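Local coordinates for protein salicylaldehyde dehydrogenase NahF (Pseudomonas putida, PDB 4JZ6) that probably oxidises salicylaldehyde to salicylate with NAD+ as the hydride acceptor, a step in the breakdown of naphthalene, at residues A[93-98]-A[198-203]. Numbering follows the deposited sequence.
Sequences ESKTPK and HALITQ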
ATOM      1  N   GLU A  93      -5.229 -17.214 -26.876  1.00 24.07           N
ATOM      2  CA  GLU A  93      -6.375 -18.025 -27.272  1.00 26.21           C
ATOM      3  C   GLU A  93      -6.000 -18.960 -28.420  1.00 28.38           C
ATOM      4  O   GLU A  93      -6.547 -20.055 -28.548  1.00 26.68           O
ATOM      5  CB  GLU A  93      -7.571 -17.140 -27.638  1.00 24.26           C
ATOM      6  CG  GLU A  93      -8.137 -16.379 -26.443  1.00 26.30           C
ATOM      7  CD  GLU A  93      -9.255 -15.419 -26.816  1.00 26.59           C
ATOM      8  OE1 GLU A  93      -9.386 -15.085 -28.012  1.00 30.31           O
ATOM      9  OE2 GLU A  93     -10.002 -14.993 -25.908  1.00 23.70           O
ATOM     10  N   SER A  94      -5.046 -18.533 -29.242  1.00 31.23           N
ATOM     11  CA  SER A  94      -4.608 -19.351 -30.367  1.00 30.16           C
ATOM     12  C   SER A  94      -3.795 -20.549 -29.893  1.00 31.12           C
ATOM     13  O   SER A  94      -3.578 -21.493 -30.646  1.00 39.50           O
ATOM     14  CB  SER A  94      -3.803 -18.522 -31.377  1.00 27.49           C
ATOM     15  OG  SER A  94      -2.525 -18.173 -30.876  1.00 29.28           O
ATOM     16  N   LYS A  95      -3.355 -20.512 -28.641  1.00 29.41           N
ATOM     17  CA  LYS A  95      -2.538 -21.585 -28.090  1.00 27.21           C
ATOM     18  C   LYS A  95      -3.286 -22.396 -27.029  1.00 36.81           C
ATOM     19  O   LYS A  95      -2.670 -23.116 -26.240  1.00 33.52           O
ATOM     20  CB  LYS A  95      -1.234 -21.017 -27.524  1.00 26.89           C
ATOM     21  CG  LYS A  95      -0.245 -20.570 -28.596  1.00 27.42           C
ATOM     22  CD  LYS A  95       1.067 -20.078 -27.989  1.00 27.21           C
ATOM     23  CE  LYS A  95       2.188 -20.065 -29.020  1.00 31.11           C
ATOM     24  NZ  LYS A  95       1.805 -19.352 -30.266  1.00 31.63           N
ATOM     25  N   THR A  96      -4.612 -22.287 -27.030  1.00 38.10           N
ATOM     26  CA  THR A  96      -5.457 -22.927 -26.016  1.00 26.49           C
ATOM     27  C   THR A  96      -5.206 -24.435 -25.784  1.00 31.63           C
ATOM     28  O   THR A  96      -5.046 -24.859 -24.638  1.00 30.06           O
ATOM     29  CB  THR A  96      -6.975 -22.646 -26.250  1.00 30.60           C
ATOM     30  OG1 THR A  96      -7.230 -21.234 -26.172  1.00 25.49           O
ATOM     31  CG2 THR A  96      -7.823 -23.356 -25.204  1.00 26.14           C
ATOM     32  N   PRO A  97      -5.157 -25.245 -26.856  1.00 29.93           N
ATOM     33  CA  PRO A  97      -4.912 -26.676 -26.638  1.00 31.91           C
ATOM     34  C   PRO A  97      -3.593 -26.981 -25.928  1.00 33.23           C
ATOM     35  O   PRO A  97      -3.542 -27.934 -25.150  1.00 39.25           O
ATOM     36  CB  PRO A  97      -4.868 -27.237 -28.059  1.00 31.78           C
ATOM     37  CG  PRO A  97      -5.674 -26.297 -28.856  1.00 32.77           C
ATOM     38  CD  PRO A  97      -5.374 -24.950 -28.282  1.00 34.83           C
ATOM     39  N   LYS A  98      -2.552 -26.196 -26.195  1.00 29.04           N
ATOM     40  CA  LYS A  98      -1.253 -26.408 -25.552  1.00 31.86           C
ATOM     41  C   LYS A  98      -1.318 -26.094 -24.056  1.00 33.19           C
ATOM     42  O   LYS A  98      -0.758 -26.821 -23.232  1.00 38.22           O
ATOM     43  CB  LYS A  98      -0.156 -25.585 -26.242  1.00 29.28           C
ATOM     44  CG  LYS A  98       1.245 -25.745 -25.651  1.00 51.69           C
ATOM     45  CD  LYS A  98       1.739 -27.183 -25.726  1.00 59.61           C
ATOM     46  CE  LYS A  98       1.899 -27.657 -27.169  1.00 68.14           C
ATOM     47  NZ  LYS A  98       1.860 -29.151 -27.289  1.00 66.48           N
ATOM     48  N   HIS A 198       4.397 -21.153 -17.510  1.00 29.46           N
ATOM     49  CA  HIS A 198       4.853 -19.776 -17.364  1.00 31.33           C
ATOM     50  C   HIS A 198       5.789 -19.354 -18.499  1.00 32.63           C
ATOM     51  O   HIS A 198       5.808 -18.193 -18.907  1.00 28.82           O
ATOM     52  CB  HIS A 198       5.512 -19.587 -16.000  1.00 27.46           C
ATOM     53  CG  HIS A 198       4.538 -19.581 -14.870  1.00 24.29           C
ATOM     54  ND1 HIS A 198       4.920 -19.699 -13.552  1.00 24.40           N
ATOM     55  CD2 HIS A 198       3.187 -19.456 -14.861  1.00 23.68           C
ATOM     56  CE1 HIS A 198       3.850 -19.652 -12.779  1.00 23.87           C
ATOM     57  NE2 HIS A 198       2.786 -19.503 -13.548  1.00 25.63           N
ATOM     58  N   ALA A 199       6.566 -20.298 -19.013  1.00 27.96           N
ATOM     59  CA  ALA A 199       7.374 -20.009 -20.185  1.00 28.76           C
ATOM     60  C   ALA A 199       6.435 -19.772 -21.366  1.00 32.84           C
ATOM     61  O   ALA A 199       6.642 -18.855 -22.163  1.00 29.31           O
ATOM     62  CB  ALA A 199       8.324 -21.145 -20.470  1.00 27.98           C
ATOM     63  N   LEU A 200       5.389 -20.594 -21.456  1.00 31.03           N
ATOM     64  CA  LEU A 200       4.421 -20.483 -22.540  1.00 26.39           C
ATOM     65  C   LEU A 200       3.715 -19.130 -22.556  1.00 25.39           C
ATOM     66  O   LEU A 200       3.614 -18.487 -23.605  1.00 25.38           O
ATOM     67  CB  LEU A 200       3.389 -21.610 -22.479  1.00 26.59           C
ATOM     68  CG  LEU A 200       2.413 -21.603 -23.664  1.00 33.77           C
ATOM     69  CD1 LEU A 200       3.178 -21.641 -24.977  1.00 27.44           C
ATOM     70  CD2 LEU A 200       1.423 -22.751 -23.580  1.00 26.93           C
ATOM     71  N   ILE A 201       3.221 -18.698 -21.400  1.00 24.63           N
ATOM     72  CA  ILE A 201       2.532 -17.418 -21.330  1.00 23.75           C
ATOM     73  C   ILE A 201       3.496 -16.315 -21.741  1.00 23.69           C
ATOM     74  O   ILE A 201       3.122 -15.384 -22.451  1.00 35.34           O
ATOM     75  CB  ILE A 201       1.887 -17.153 -19.930  1.00 26.76           C
ATOM     76  CG1 ILE A 201       1.009 -15.903 -19.967  1.00 22.22           C
ATOM     77  CG2 ILE A 201       2.934 -17.009 -18.847  1.00 23.07           C
ATOM     78  CD1 ILE A 201       0.200 -15.692 -18.717  1.00 21.61           C
ATOM     79  N   THR A 202       4.752 -16.453 -21.328  1.00 24.11           N
ATOM     80  CA  THR A 202       5.789 -15.520 -21.734  1.00 25.48           C
ATOM     81  C   THR A 202       5.915 -15.516 -23.252  1.00 26.68           C
ATOM     82  O   THR A 202       5.934 -14.455 -23.879  1.00 25.31           O
ATOM     83  CB  THR A 202       7.154 -15.886 -21.125  1.00 30.21           C
ATOM     84  OG1 THR A 202       7.044 -15.937 -19.698  1.00 27.76           O
ATOM     85  CG2 THR A 202       8.215 -14.859 -21.521  1.00 24.96           C
ATOM     86  N   GLN A 203       5.992 -16.708 -23.835  1.00 27.42           N
ATOM     87  CA  GLN A 203       6.120 -16.840 -25.280  1.00 28.77           C
ATOM     88  C   GLN A 203       4.985 -16.113 -25.998  1.00 27.78           C
ATOM     89  O   GLN A 203       5.202 -15.445 -27.010  1.00 25.85           O
ATOM     90  CB  GLN A 203       6.152 -18.312 -25.691  1.00 27.10           C
ATOM     91  CG  GLN A 203       6.392 -18.510 -27.176  1.00 33.68           C
ATOM     92  CD  GLN A 203       6.186 -19.943 -27.610  1.00 35.94           C
ATOM     93  OE1 GLN A 203       6.124 -20.852 -26.781  1.00 36.21           O
ATOM     94  NE2 GLN A 203       6.069 -20.154 -28.915  1.00 41.15           N
TER
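Leu200 reaches out from helix 195-208 and sets its two methyls against two different lysines. CD2 meets the near end of Lys98, 3.6 Å from its CG, with the two side chains running at about a right angle. CD1 lies 4.0 Å from CD of Lys95, further along that lysine's chain. The fork gets there because Leu200 CG stands anti to the backbone N (chi1 -175°). Lys95 runs almost fully extended as far as CE and turns only at its last bond (chi4 51°). Its CE passes Gln203 NE2 at 3.9 Å, a plain van der Waals contact in which the two chains again cross nearly perpendicular. Both polar ends are held by one carboxylate a turn further on: Lys95 NZ forms a salt bridge with Glu207 OE1, and Gln203 NE2 hydrogen-bonds to OE2 of the same residue. In the aldehyde dehydrogenase fold, this joins the break between helices 78-94 and 96-107 to the crossover helix between parallel strands 186-189 and 215-218 of the Rossmann-type NAD-binding domain. Lys95 sits at that break, as N-cap residue of the second helix. Thr96 also marks it, its OG1 bonding back to Glu93 O at 2.7 Å and lying 30° off the carbonyl plane. Lys98 leaves the contact after CG: bends at chi2 and chi3 carry its amino group off to a salt bridge with Glu101. Behind Leu200, Ile201 packs on Ala172 and Ala173 of helix 170-181, while Thr202 touches Leu215 and Tyr217 of strand 215-218.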